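PDB 3MGA: enterochelin esterase from Salmonella enterica subsp. enterica serovar Typhimurium, which probably hydrolyses the ester bonds of the siderophore ferric enterobactin, so that the iron it carries can be released inside the cell. Local coordinates for residues Gln126-Pro129 against Gln130-Ala133; Met176-Ser180 against Glu181-Asn185; Ser294-Tyr297 against Ala298-Trp302; Gly390-Thr393 against Gln394-Leu398. All coordinates share one frame; numbering follows the deposited sequence.

Interaction 1. Residues Gln126-Pro129 against Gln130-Ala133; sequences QLLP and QAIA
A131 lays its methyl group against the backbone of L128, with A131 CB 3.1 Å from L128 O, and the same methyl also meets the end of the leucine, 4.2 Å from A131 CB to L128 CD2. A backbone bond accompanies this overlap: A131 N donates to L128 O over 2.9 Å, coming in above the carbonyl plane, 68° out of it. One residue earlier the same i+3 to i pairing recurs, for Q130 N donates to L127 O at 2.7 Å. Q130 adds its own side chain to that acceptor, its CB 3.3 Å from L127 O. With CG beside the backbone N (chi1 -61°) and the chain extended beyond it, the glutamine reaches out on the side of L127, Q130 OE1 loosely 4.3 Å from L127 CD2. That oxygen also has a weak hydrogen bond with T100. Beyond the turn the backbone straightens: A131 leaves helical angles and I132 forms backbone hydrogen bonds with F97 of strand 92-100. L128 and A131 share I98 of that strand as a neighbour, while L127 packs on W54, V105 and F106. Two successive bonds from residue i+3 back to residue i are the mark of a 3-10 turn, and here that turn finishes helix 117-127 and hands the chain to a loop that runs beside strand 92-100 in the N-terminal region, of an E-set-related family.

Interaction 2. Residues Met176-Ser180 against Glu181-Asn185; sequences MQWHS and ERLGN
S180 receives most of the polar contacts of this turn. Its OG accepts the backbone N-H of L183 in a nearly straight bond, 2.9 Å from L183 N to S180 OG with 162° at the hydrogen. The hydroxyl reaches L183 because OG stands anti to the backbone N of S180 (chi1 177°), and L183 CB then lies 3.3 Å from S180 OG. The carbonyl oxygen of S180 takes G184 N at 2.8 Å, approached from above the carbonyl plane, and a weak bond from N185 N. In return S180 N donates to N185 O over 2.9 Å. G184 and N185 therefore both face S180, which makes a G1 beta bulge, with G184 supplying the positive phi (79°). On the apolar side S180 CB sits 3.6 Å above one face of the W178 ring, near its rim, and L183 CD1 comes within 4.3 Å of W178 CH2. A second shell holds these groups in place. E265 hydrogen-bonds S180 OG through OE1 and R182 N through OE2, so one carboxylate steadies both the serine and the turn. N185 is gripped at ND2 by E251 and at OD1 by R187. The turn thus joins strand 174-180, outermost in its sheet within the chain, to strand 185-193, with helix 256-273 and helix 245-251 supplying the two glutamates.

Interaction 3. Residues Ser294-Tyr297 against Ala298-Trp302; sequences SALY and AGLNW
Regular alpha-helical bonds carry the backbone from S294 to N301, L300 N reaching L296 O over 2.7 Å. The side chains of these two leucines meet as well, L296 CG lying 3.7 Å from L300 CD1. At the next carbonyl the pattern is doubled: Y297 O accepts both N301 N, at 3.0 Å, and N301 ND2, at 2.6 Å. N301 CG lies beside its own backbone N, anti to the carbonyl carbon (chi1 -65°), which turns the amide back over Y297 O. The second bond is nearly straight (167°), with the oxygen close to the amide plane, and it fixes the rotation of the asparagine. Helix 290-301 is the crossover of a beta-alpha-beta unit between strands 284-288 and 308-312, and probably follows the nucleophile elbow of an alpha/beta-hydrolase fold. Held by its bond, N301 ND2 also lies 3.6 Å above one face of the Y297 ring, toward the rim, the ring and amide planes turned 38° apart. N301 CB meanwhile sits 3.5 Å over a face of the W302 ring. The indole's CZ3 is 3.9 Å from Y297 CE1, which meets it at the edge. W259 of helix 256-273 touches Y297 and A298 and hydrogen-bonds S294 OG, while V329 of helix 328-335 touches L296 and L300.

Interaction 4. Residues Gly390-Thr393 against Gln394-Leu398; sequences GGLT and QGLML
Helix 385-399, which follows the last strand of the large mixed sheet, supplies a run of i to i+4 alpha-helical bonds in which L392 and L396 meet one turn apart. Their side chains run side by side and point the same way, L392 CD2 lying 3.9 Å from L396 CD1. The branch of L396 also rests on the backbone before it, with L396 CG 3.4 Å from L392 O. L396 N donates to that same oxygen at 3.2 Å, so the carbonyl is wrapped by the amide and the side chain of a single residue. Just before this pair Q394 N reaches G390 O at 3.0 Å and G395 N reaches G391 O at 2.8 Å, the latter donor standing above the carbonyl plane, 40° out of it. Both partners of this short bond are glycines. The selenomethionine M397 bends over the carbonyl oxygen of T393, its CG 3.3 Å from T393 O, while M397 N donates to the same oxygen over 3.3 Å. T393 holds OG1 between its own backbone N and carbonyl carbon (chi1 59°), and this hydroxyl hydrogen-bonds P161 O. L392 turns to L310 and Q312 of strand 308-312, whereas T393 and L396 face L226 and L223 of helix 220-228. A helix set in this way between a central sheet and a neighbouring helix is consistent with the layered alpha/beta-hydrolase fold of the putative esterase family.

From the N terminus the four contacts follow in series, none nested in or crossing another. Interaction 1 ends helix 117-127 and leads toward strand 140-142 within the N-terminal, E-set-related region. Interaction 2 closes the hairpin loop between strands 174-180 and 185-193 at one side of the mixed sheet. Interactions 3 and 4 close no loop of their own; each lies along one helix, and their centres are about 18 Å apart. Helix 256-273 ties interactions 2 and 3 together, since E265 holds the hairpin and W259 meets S294, Y297 and A298. Strand 308-312 is shared by interactions 3 and 4, touching L296 and L392. Interaction 1 stands apart, across the chain's centre from both helical contacts.

Interaction 1. Residues Gln126-Pro129 against Gln130-Ala133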
ATOM      1  N   GLN A 126     -17.551 -12.242  -1.653  1.00 73.88           N
ATOM      2  CA  GLN A 126     -18.000 -13.603  -1.329  1.00 76.69           C
ATOM      3  C   GLN A 126     -16.931 -14.678  -1.567  1.00 71.49           C
ATOM      4  O   GLN A 126     -17.017 -15.767  -1.007  1.00 74.88           O
ATOM      5  CB  GLN A 126     -19.307 -13.959  -2.068  1.00 79.92           C
ATOM      6  CG  GLN A 126     -20.606 -13.481  -1.372  1.00 89.25           C
ATOM      7  CD  GLN A 126     -20.689 -11.974  -1.150  1.00 92.08           C
ATOM      8  OE1 GLN A 126     -19.935 -11.202  -1.735  1.00 90.41           O
ATOM      9  NE2 GLN A 126     -21.624 -11.556  -0.305  1.00 98.33           N
ATOM     10  N   LEU A 127     -15.917 -14.372  -2.372  1.00 64.95           N
ATOM     11  CA  LEU A 127     -14.855 -15.346  -2.661  1.00 60.84           C
ATOM     12  C   LEU A 127     -13.544 -15.111  -1.892  1.00 58.05           C
ATOM     13  O   LEU A 127     -12.987 -16.054  -1.336  1.00 57.28           O
ATOM     14  CB  LEU A 127     -14.582 -15.390  -4.165  1.00 57.02           C
ATOM     15  CG  LEU A 127     -15.743 -15.882  -5.029  1.00 57.76           C
ATOM     16  CD1 LEU A 127     -15.425 -15.735  -6.505  1.00 50.68           C
ATOM     17  CD2 LEU A 127     -16.078 -17.328  -4.689  1.00 61.16           C
ATOM     18  N   LEU A 128     -13.073 -13.864  -1.847  1.00 56.96           N
ATOM     19  CA  LEU A 128     -11.800 -13.518  -1.160  1.00 56.55           C
ATOM     20  C   LEU A 128     -11.576 -14.131   0.228  1.00 60.52           C
ATOM     21  O   LEU A 128     -10.435 -14.410   0.587  1.00 59.72           O
ATOM     22  CB  LEU A 128     -11.588 -11.998  -1.108  1.00 56.47           C
ATOM     23  CG  LEU A 128     -11.252 -11.325  -2.449  1.00 53.45           C
ATOM     24  CD1 LEU A 128     -11.174  -9.817  -2.295  1.00 53.72           C
ATOM     25  CD2 LEU A 128      -9.948 -11.862  -3.021  1.00 47.02           C
ATOM     26  N   PRO A 129     -12.641 -14.331   1.026  1.00 66.08           N
ATOM     27  CA  PRO A 129     -12.344 -14.981   2.305  1.00 70.83           C
ATOM     28  C   PRO A 129     -11.745 -16.389   2.122  1.00 69.92           C
ATOM     29  O   PRO A 129     -11.068 -16.890   3.025  1.00 72.74           O
ATOM     30  CB  PRO A 129     -13.713 -15.051   2.993  1.00 77.29           C
ATOM     31  CG  PRO A 129     -14.469 -13.898   2.431  1.00 77.43           C
ATOM     32  CD  PRO A 129     -14.002 -13.764   0.995  1.00 69.51           C
ATOM     33  N   GLN A 130     -12.000 -17.005   0.965  1.00 66.80           N
ATOM     34  CA  GLN A 130     -11.489 -18.338   0.643  1.00 66.37           C
ATOM     35  C   GLN A 130     -10.130 -18.274  -0.071  1.00 61.17           C
ATOM     36  O   GLN A 130      -9.528 -19.314  -0.365  1.00 61.62           O
ATOM     37  CB  GLN A 130     -12.490 -19.081  -0.255  1.00 68.13           C
ATOM     38  CG  GLN A 130     -13.877 -19.304   0.367  1.00 75.52           C
ATOM     39  CD  GLN A 130     -14.846 -20.040  -0.567  1.00 78.91           C
ATOM     40  OE1 GLN A 130     -14.635 -20.117  -1.779  1.00 76.15           O
ATOM     41  NE2 GLN A 130     -15.921 -20.570   0.002  1.00 88.11           N
ATOM     42  N   ALA A 131      -9.661 -17.060  -0.352  1.00 56.53           N
ATOM     43  CA  ALA A 131      -8.389 -16.849  -1.040  1.00 52.07           C
ATOM     44  C   ALA A 131      -7.183 -17.334  -0.244  1.00 51.49           C
ATOM     45  O   ALA A 131      -7.188 -17.310   0.981  1.00 53.99           O
ATOM     46  CB  ALA A 131      -8.220 -15.378  -1.385  1.00 50.32           C
ATOM     47  N   ILE A 132      -6.150 -17.770  -0.964  1.00 48.61           N
ATOM     48  CA  ILE A 132      -4.926 -18.274  -0.357  1.00 49.03           C
ATOM     49  C   ILE A 132      -3.694 -17.772  -1.109  1.00 46.75           C
ATOM     50  O   ILE A 132      -3.779 -17.384  -2.277  1.00 44.74           O
ATOM     51  CB  ILE A 132      -4.886 -19.823  -0.369  1.00 51.62           C
ATOM     52  CG1 ILE A 132      -4.860 -20.355  -1.811  1.00 52.24           C
ATOM     53  CG2 ILE A 132      -6.074 -20.408   0.399  1.00 53.31           C
ATOM     54  CD1 ILE A 132      -4.875 -21.873  -1.911  1.00 59.89           C
ATOM     55  N   ALA A 133      -2.554 -17.783  -0.425  1.00 47.08           N
ATOM     56  CA  ALA A 133      -1.290 -17.394  -1.022  1.00 45.81           C
ATOM     57  C   ALA A 133      -0.911 -18.477  -2.020  1.00 46.21           C
ATOM     58  O   ALA A 133      -1.626 -19.456  -2.176  1.00 46.51           O
ATOM     59  CB  ALA A 133      -0.222 -17.271   0.030  1.00 46.90           C
TER

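Interaction 2. Residues Met176-Ser180 against Glu181-Asn185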
HETATM    1  N   MSE A 176       3.214   1.588  22.949  1.00 48.02           N
HETATM    2  CA  MSE A 176       2.561   2.411  23.922  1.00 50.25           C
HETATM    3  C   MSE A 176       1.060   2.393  23.670  1.00 51.84           C
HETATM    4  O   MSE A 176       0.600   2.334  22.525  1.00 50.35           O
HETATM    5  CB  MSE A 176       3.140   3.805  23.769  1.00 51.38           C
HETATM    6  CG  MSE A 176       2.546   4.865  24.620  1.00 56.62           C
HETATM    7 SE   MSE A 176       3.395   6.564  24.191  1.00 65.56          SE
HETATM    8  CE  MSE A 176       2.149   7.658  25.215  1.00 62.64           C
ATOM      9  N   GLN A 177       0.299   2.414  24.752  1.00 41.14           N
ATOM     10  CA  GLN A 177      -1.138   2.412  24.662  1.00 42.05           C
ATOM     11  C   GLN A 177      -1.541   3.873  24.779  1.00 41.79           C
ATOM     12  O   GLN A 177      -1.297   4.507  25.806  1.00 42.59           O
ATOM     13  CB  GLN A 177      -1.744   1.577  25.793  1.00 44.27           C
ATOM     14  CG  GLN A 177      -3.225   1.190  25.591  1.00 47.11           C
ATOM     15  CD  GLN A 177      -3.429   0.204  24.445  1.00 49.43           C
ATOM     16  OE1 GLN A 177      -2.473  -0.424  23.969  1.00 51.16           O
ATOM     17  NE2 GLN A 177      -4.684   0.056  23.998  1.00 52.31           N
ATOM     18  N   TRP A 178      -2.115   4.421  23.714  1.00 40.34           N
ATOM     19  CA  TRP A 178      -2.543   5.815  23.713  1.00 40.65           C
ATOM     20  C   TRP A 178      -4.057   5.958  23.904  1.00 41.89           C
ATOM     21  O   TRP A 178      -4.843   5.639  23.012  1.00 40.93           O
ATOM     22  CB  TRP A 178      -2.048   6.540  22.446  1.00 39.31           C
ATOM     23  CG  TRP A 178      -2.727   7.842  22.210  1.00 38.30           C
ATOM     24  CD1 TRP A 178      -2.974   8.815  23.133  1.00 39.72           C
ATOM     25  CD2 TRP A 178      -3.191   8.351  20.957  1.00 36.89           C
ATOM     26  NE1 TRP A 178      -3.614   9.880  22.539  1.00 40.29           N
ATOM     27  CE2 TRP A 178      -3.754   9.620  21.201  1.00 36.48           C
ATOM     28  CE3 TRP A 178      -3.204   7.850  19.654  1.00 36.26           C
ATOM     29  CZ2 TRP A 178      -4.311  10.394  20.193  1.00 36.34           C
ATOM     30  CZ3 TRP A 178      -3.762   8.616  18.653  1.00 36.76           C
ATOM     31  CH2 TRP A 178      -4.309   9.879  18.928  1.00 36.92           C
ATOM     32  N   HIS A 179      -4.433   6.442  25.088  1.00 44.04           N
ATOM     33  CA  HIS A 179      -5.825   6.672  25.463  1.00 46.65           C
ATOM     34  C   HIS A 179      -6.174   8.122  25.118  1.00 47.15           C
ATOM     35  O   HIS A 179      -5.625   9.058  25.705  1.00 47.55           O
ATOM     36  CB  HIS A 179      -6.017   6.446  26.964  1.00 48.93           C
ATOM     37  CG  HIS A 179      -5.467   5.141  27.459  1.00 53.23           C
ATOM     38  ND1 HIS A 179      -6.150   3.950  27.341  1.00 56.91           N
ATOM     39  CD2 HIS A 179      -4.306   4.847  28.094  1.00 56.22           C
ATOM     40  CE1 HIS A 179      -5.428   2.977  27.868  1.00 58.14           C
ATOM     41  NE2 HIS A 179      -4.306   3.495  28.333  1.00 58.03           N
ATOM     42  N   SER A 180      -7.084   8.302  24.166  1.00 46.24           N
ATOM     43  CA  SER A 180      -7.475   9.631  23.705  1.00 45.59           C
ATOM     44  C   SER A 180      -8.767  10.136  24.334  1.00 47.36           C
ATOM     45  O   SER A 180      -9.803   9.469  24.261  1.00 47.87           O
ATOM     46  CB  SER A 180      -7.639   9.600  22.193  1.00 44.08           C
ATOM     47  OG  SER A 180      -8.092  10.838  21.712  1.00 46.48           O
ATOM     48  N   GLU A 181      -8.699  11.319  24.942  1.00 47.70           N
ATOM     49  CA  GLU A 181      -9.859  11.941  25.566  1.00 49.79           C
ATOM     50  C   GLU A 181     -10.686  12.597  24.454  1.00 49.50           C
ATOM     51  O   GLU A 181     -11.913  12.517  24.443  1.00 49.64           O
ATOM     52  CB  GLU A 181      -9.423  12.973  26.622  1.00 51.68           C
ATOM     53  CG  GLU A 181     -10.570  13.513  27.455  1.00 57.81           C
ATOM     54  CD  GLU A 181     -10.147  14.535  28.512  1.00 63.47           C
ATOM     55  OE1 GLU A 181      -8.936  14.814  28.658  1.00 65.23           O
ATOM     56  OE2 GLU A 181     -11.049  15.060  29.200  1.00 65.50           O
ATOM     57  N   ARG A 182      -9.989  13.249  23.525  1.00 48.08           N
ATOM     58  CA  ARG A 182     -10.603  13.886  22.352  1.00 48.10           C
ATOM     59  C   ARG A 182     -11.424  12.865  21.546  1.00 46.36           C
ATOM     60  O   ARG A 182     -12.583  13.103  21.226  1.00 48.49           O
ATOM     61  CB  ARG A 182      -9.479  14.475  21.487  1.00 47.79           C
ATOM     62  CG  ARG A 182      -9.806  14.892  20.045  1.00 48.88           C
ATOM     63  CD  ARG A 182     -10.522  16.169  19.918  1.00 51.39           C
ATOM     64  NE  ARG A 182      -9.775  17.279  20.500  1.00 54.39           N
ATOM     65  CZ  ARG A 182     -10.192  18.541  20.480  1.00 54.22           C
ATOM     66  NH1 ARG A 182     -11.329  18.860  19.871  1.00 54.16           N
ATOM     67  NH2 ARG A 182      -9.462  19.489  21.050  1.00 56.28           N
ATOM     68  N   LEU A 183     -10.816  11.727  21.231  1.00 42.95           N
ATOM     69  CA  LEU A 183     -11.485  10.685  20.444  1.00 42.12           C
ATOM     70  C   LEU A 183     -12.374   9.764  21.263  1.00 42.68           C
ATOM     71  O   LEU A 183     -13.363   9.231  20.748  1.00 42.70           O
ATOM     72  CB  LEU A 183     -10.460   9.845  19.683  1.00 38.49           C
ATOM     73  CG  LEU A 183      -9.682  10.637  18.641  1.00 38.67           C
ATOM     74  CD1 LEU A 183      -8.545   9.811  18.067  1.00 32.72           C
ATOM     75  CD2 LEU A 183     -10.637  11.136  17.539  1.00 38.12           C
ATOM     76  N   GLY A 184     -12.005   9.547  22.520  1.00 43.10           N
ATOM     77  CA  GLY A 184     -12.780   8.688  23.405  1.00 44.06           C
ATOM     78  C   GLY A 184     -12.518   7.223  23.154  1.00 42.42           C
ATOM     79  O   GLY A 184     -13.400   6.397  23.334  1.00 41.70           O
ATOM     80  N   ASN A 185     -11.302   6.906  22.717  1.00 42.26           N
ATOM     81  CA  ASN A 185     -10.904   5.524  22.461  1.00 42.35           C
ATOM     82  C   ASN A 185      -9.417   5.315  22.749  1.00 41.96           C
ATOM     83  O   ASN A 185      -8.656   6.281  22.818  1.00 42.42           O
ATOM     84  CB  ASN A 185     -11.262   5.108  21.026  1.00 42.33           C
ATOM     85  CG  ASN A 185     -10.546   5.936  19.966  1.00 40.27           C
ATOM     86  OD1 ASN A 185      -9.385   6.313  20.121  1.00 41.20           O
ATOM     87  ND2 ASN A 185     -11.238   6.198  18.867  1.00 40.76           N
TER

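Interaction 3. Residues Ser294-Tyr297 against Ala298-Trp302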
ATOM      1  N   SER A 294      -5.615  11.649   4.544  1.00 37.62           N
ATOM      2  CA  SER A 294      -5.505  12.197   5.882  1.00 38.71           C
ATOM      3  C   SER A 294      -4.167  12.914   6.085  1.00 38.02           C
ATOM      4  O   SER A 294      -4.128  13.953   6.732  1.00 40.10           O
ATOM      5  CB  SER A 294      -5.685  11.093   6.932  1.00 38.31           C
ATOM      6  OG  SER A 294      -6.027  11.646   8.192  1.00 38.36           O
ATOM      7  N   ALA A 295      -3.082  12.375   5.529  1.00 36.96           N
ATOM      8  CA  ALA A 295      -1.755  13.009   5.689  1.00 36.91           C
ATOM      9  C   ALA A 295      -1.693  14.377   5.006  1.00 37.72           C
ATOM     10  O   ALA A 295      -1.140  15.311   5.556  1.00 38.59           O
ATOM     11  CB  ALA A 295      -0.633  12.095   5.176  1.00 35.02           C
ATOM     12  N   LEU A 296      -2.255  14.490   3.803  1.00 38.79           N
ATOM     13  CA  LEU A 296      -2.268  15.766   3.097  1.00 39.95           C
ATOM     14  C   LEU A 296      -3.159  16.727   3.882  1.00 42.20           C
ATOM     15  O   LEU A 296      -2.796  17.878   4.123  1.00 44.35           O
ATOM     16  CB  LEU A 296      -2.775  15.609   1.663  1.00 39.64           C
ATOM     17  CG  LEU A 296      -2.825  16.904   0.842  1.00 41.50           C
ATOM     18  CD1 LEU A 296      -1.434  17.546   0.714  1.00 38.56           C
ATOM     19  CD2 LEU A 296      -3.429  16.645  -0.524  1.00 38.36           C
ATOM     20  N   TYR A 297      -4.331  16.238   4.277  1.00 42.35           N
ATOM     21  CA  TYR A 297      -5.272  17.018   5.068  1.00 43.54           C
ATOM     22  C   TYR A 297      -4.564  17.605   6.288  1.00 44.10           C
ATOM     23  O   TYR A 297      -4.773  18.768   6.632  1.00 45.20           O
ATOM     24  CB  TYR A 297      -6.446  16.129   5.478  1.00 42.94           C
ATOM     25  CG  TYR A 297      -7.435  16.745   6.441  1.00 44.00           C
ATOM     26  CD1 TYR A 297      -7.295  16.564   7.814  1.00 43.72           C
ATOM     27  CD2 TYR A 297      -8.524  17.465   5.988  1.00 47.53           C
ATOM     28  CE1 TYR A 297      -8.195  17.092   8.704  1.00 45.74           C
ATOM     29  CE2 TYR A 297      -9.442  18.011   6.883  1.00 50.24           C
ATOM     30  CZ  TYR A 297      -9.265  17.818   8.240  1.00 49.42           C
ATOM     31  OH  TYR A 297     -10.158  18.345   9.142  1.00 55.11           O
ATOM     32  N   ALA A 298      -3.718  16.797   6.926  1.00 42.80           N
ATOM     33  CA  ALA A 298      -2.958  17.238   8.103  1.00 44.00           C
ATOM     34  C   ALA A 298      -1.991  18.359   7.730  1.00 45.21           C
ATOM     35  O   ALA A 298      -1.952  19.389   8.382  1.00 47.47           O
ATOM     36  CB  ALA A 298      -2.194  16.071   8.717  1.00 41.37           C
ATOM     37  N   GLY A 299      -1.205  18.139   6.681  1.00 44.66           N
ATOM     38  CA  GLY A 299      -0.252  19.137   6.212  1.00 45.43           C
ATOM     39  C   GLY A 299      -0.925  20.422   5.767  1.00 46.87           C
ATOM     40  O   GLY A 299      -0.397  21.520   5.989  1.00 47.65           O
ATOM     41  N   LEU A 300      -2.085  20.284   5.128  1.00 46.43           N
ATOM     42  CA  LEU A 300      -2.852  21.433   4.660  1.00 48.54           C
ATOM     43  C   LEU A 300      -3.451  22.253   5.807  1.00 49.49           C
ATOM     44  O   LEU A 300      -3.463  23.477   5.735  1.00 51.88           O
ATOM     45  CB  LEU A 300      -3.971  20.995   3.708  1.00 48.78           C
ATOM     46  CG  LEU A 300      -3.563  20.466   2.330  1.00 48.60           C
ATOM     47  CD1 LEU A 300      -4.780  19.932   1.587  1.00 48.35           C
ATOM     48  CD2 LEU A 300      -2.868  21.553   1.509  1.00 45.58           C
ATOM     49  N   ASN A 301      -3.934  21.591   6.860  1.00 48.55           N
ATOM     50  CA  ASN A 301      -4.543  22.306   7.992  1.00 50.83           C
ATOM     51  C   ASN A 301      -3.583  22.722   9.114  1.00 51.79           C
ATOM     52  O   ASN A 301      -3.823  23.737   9.778  1.00 54.17           O
ATOM     53  CB  ASN A 301      -5.729  21.528   8.582  1.00 50.22           C
ATOM     54  CG  ASN A 301      -6.893  21.401   7.608  1.00 50.28           C
ATOM     55  OD1 ASN A 301      -7.892  22.121   7.722  1.00 52.05           O
ATOM     56  ND2 ASN A 301      -6.746  20.534   6.612  1.00 45.85           N
ATOM     57  N   TRP A 302      -2.511  21.962   9.324  1.00 49.59           N
ATOM     58  CA  TRP A 302      -1.534  22.285  10.374  1.00 50.76           C
ATOM     59  C   TRP A 302      -0.105  22.233   9.823  1.00 51.42           C
ATOM     60  O   TRP A 302       0.709  21.401  10.249  1.00 49.92           O
ATOM     61  CB  TRP A 302      -1.698  21.334  11.557  1.00 49.00           C
ATOM     62  CG  TRP A 302      -3.058  21.396  12.149  1.00 50.78           C
ATOM     63  CD1 TRP A 302      -3.511  22.302  13.067  1.00 53.48           C
ATOM     64  CD2 TRP A 302      -4.162  20.534  11.858  1.00 49.34           C
ATOM     65  NE1 TRP A 302      -4.825  22.054  13.365  1.00 54.49           N
ATOM     66  CE2 TRP A 302      -5.251  20.973  12.640  1.00 50.17           C
ATOM     67  CE3 TRP A 302      -4.335  19.431  11.014  1.00 45.69           C
ATOM     68  CZ2 TRP A 302      -6.497  20.352  12.603  1.00 49.19           C
ATOM     69  CZ3 TRP A 302      -5.567  18.813  10.977  1.00 45.73           C
ATOM     70  CH2 TRP A 302      -6.637  19.277  11.768  1.00 50.50           C
TER

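Interaction 4. Residues Gly390-Thr393 against Gln394-Leu398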
ATOM      1  N   GLY A 390       7.911   0.178  -0.768  1.00 35.33           N
ATOM      2  CA  GLY A 390       9.088   0.780  -1.398  1.00 35.49           C
ATOM      3  C   GLY A 390       8.956   2.281  -1.539  1.00 34.90           C
ATOM      4  O   GLY A 390       9.925   3.018  -1.398  1.00 33.42           O
ATOM      5  N   GLY A 391       7.748   2.740  -1.834  1.00 35.83           N
ATOM      6  CA  GLY A 391       7.503   4.170  -1.990  1.00 36.08           C
ATOM      7  C   GLY A 391       7.543   4.866  -0.649  1.00 35.37           C
ATOM      8  O   GLY A 391       7.783   6.076  -0.564  1.00 35.28           O
ATOM      9  N   LEU A 392       7.309   4.094   0.405  1.00 34.91           N
ATOM     10  CA  LEU A 392       7.315   4.636   1.745  1.00 35.54           C
ATOM     11  C   LEU A 392       8.757   5.063   2.061  1.00 35.10           C
ATOM     12  O   LEU A 392       8.997   6.189   2.489  1.00 35.72           O
ATOM     13  CB  LEU A 392       6.838   3.586   2.755  1.00 35.65           C
ATOM     14  CG  LEU A 392       6.133   4.074   4.028  1.00 38.90           C
ATOM     15  CD1 LEU A 392       6.052   2.908   5.038  1.00 39.35           C
ATOM     16  CD2 LEU A 392       6.808   5.263   4.661  1.00 38.99           C
ATOM     17  N   THR A 393       9.715   4.166   1.829  1.00 34.52           N
ATOM     18  CA  THR A 393      11.114   4.470   2.124  1.00 34.82           C
ATOM     19  C   THR A 393      11.688   5.492   1.155  1.00 34.94           C
ATOM     20  O   THR A 393      12.473   6.356   1.561  1.00 34.45           O
ATOM     21  CB  THR A 393      12.012   3.209   2.159  1.00 35.28           C
ATOM     22  OG1 THR A 393      11.956   2.530   0.898  1.00 34.09           O
ATOM     23  CG2 THR A 393      11.577   2.279   3.270  1.00 33.57           C
ATOM     24  N   GLN A 394      11.300   5.402  -0.118  1.00 34.51           N
ATOM     25  CA  GLN A 394      11.776   6.365  -1.116  1.00 35.79           C
ATOM     26  C   GLN A 394      11.208   7.752  -0.828  1.00 35.14           C
ATOM     27  O   GLN A 394      11.891   8.760  -1.005  1.00 36.59           O
ATOM     28  CB  GLN A 394      11.406   5.934  -2.532  1.00 36.79           C
ATOM     29  CG  GLN A 394      11.876   6.909  -3.605  1.00 39.67           C
ATOM     30  CD  GLN A 394      13.385   7.061  -3.651  1.00 43.01           C
ATOM     31  OE1 GLN A 394      14.106   6.142  -4.046  1.00 44.12           O
ATOM     32  NE2 GLN A 394      13.868   8.251  -3.305  1.00 47.48           N
ATOM     33  N   GLY A 395       9.958   7.789  -0.382  1.00 35.01           N
ATOM     34  CA  GLY A 395       9.279   9.029  -0.051  1.00 35.42           C
ATOM     35  C   GLY A 395       9.932   9.766   1.092  1.00 35.79           C
ATOM     36  O   GLY A 395      10.011  10.981   1.077  1.00 35.74           O
ATOM     37  N   LEU A 396      10.381   9.025   2.101  1.00 37.60           N
ATOM     38  CA  LEU A 396      11.074   9.619   3.253  1.00 37.86           C
ATOM     39  C   LEU A 396      12.401  10.231   2.802  1.00 37.50           C
ATOM     40  O   LEU A 396      12.812  11.280   3.297  1.00 39.67           O
ATOM     41  CB  LEU A 396      11.303   8.560   4.333  1.00 38.18           C
ATOM     42  CG  LEU A 396      10.047   8.069   5.058  1.00 41.20           C
ATOM     43  CD1 LEU A 396      10.287   6.728   5.743  1.00 41.05           C
ATOM     44  CD2 LEU A 396       9.535   9.139   6.058  1.00 39.18           C
HETATM   45  N   MSE A 397      13.062   9.577   1.851  1.00 37.20           N
HETATM   46  CA  MSE A 397      14.340  10.077   1.307  1.00 38.90           C
HETATM   47  C   MSE A 397      14.109  11.384   0.543  1.00 38.47           C
HETATM   48  O   MSE A 397      14.913  12.307   0.625  1.00 41.52           O
HETATM   49  CB  MSE A 397      15.010   9.016   0.423  1.00 38.94           C
HETATM   50  CG  MSE A 397      15.454   7.780   1.202  1.00 42.48           C
HETATM   51 SE   MSE A 397      16.056   6.266   0.099  1.00 50.30          SE
HETATM   52  CE  MSE A 397      17.522   7.140  -0.831  1.00 53.76           C
ATOM     53  N   LEU A 398      13.007  11.464  -0.190  1.00 36.79           N
ATOM     54  CA  LEU A 398      12.669  12.685  -0.911  1.00 37.31           C
ATOM     55  C   LEU A 398      12.296  13.792   0.056  1.00 37.43           C
ATOM     56  O   LEU A 398      12.851  14.894  -0.003  1.00 38.11           O
ATOM     57  CB  LEU A 398      11.511  12.449  -1.877  1.00 36.23           C
ATOM     58  CG  LEU A 398      11.869  11.554  -3.046  1.00 37.10           C
ATOM     59  CD1 LEU A 398      10.642  11.319  -3.950  1.00 32.32           C
ATOM     60  CD2 LEU A 398      13.036  12.198  -3.827  1.00 33.04           C
TER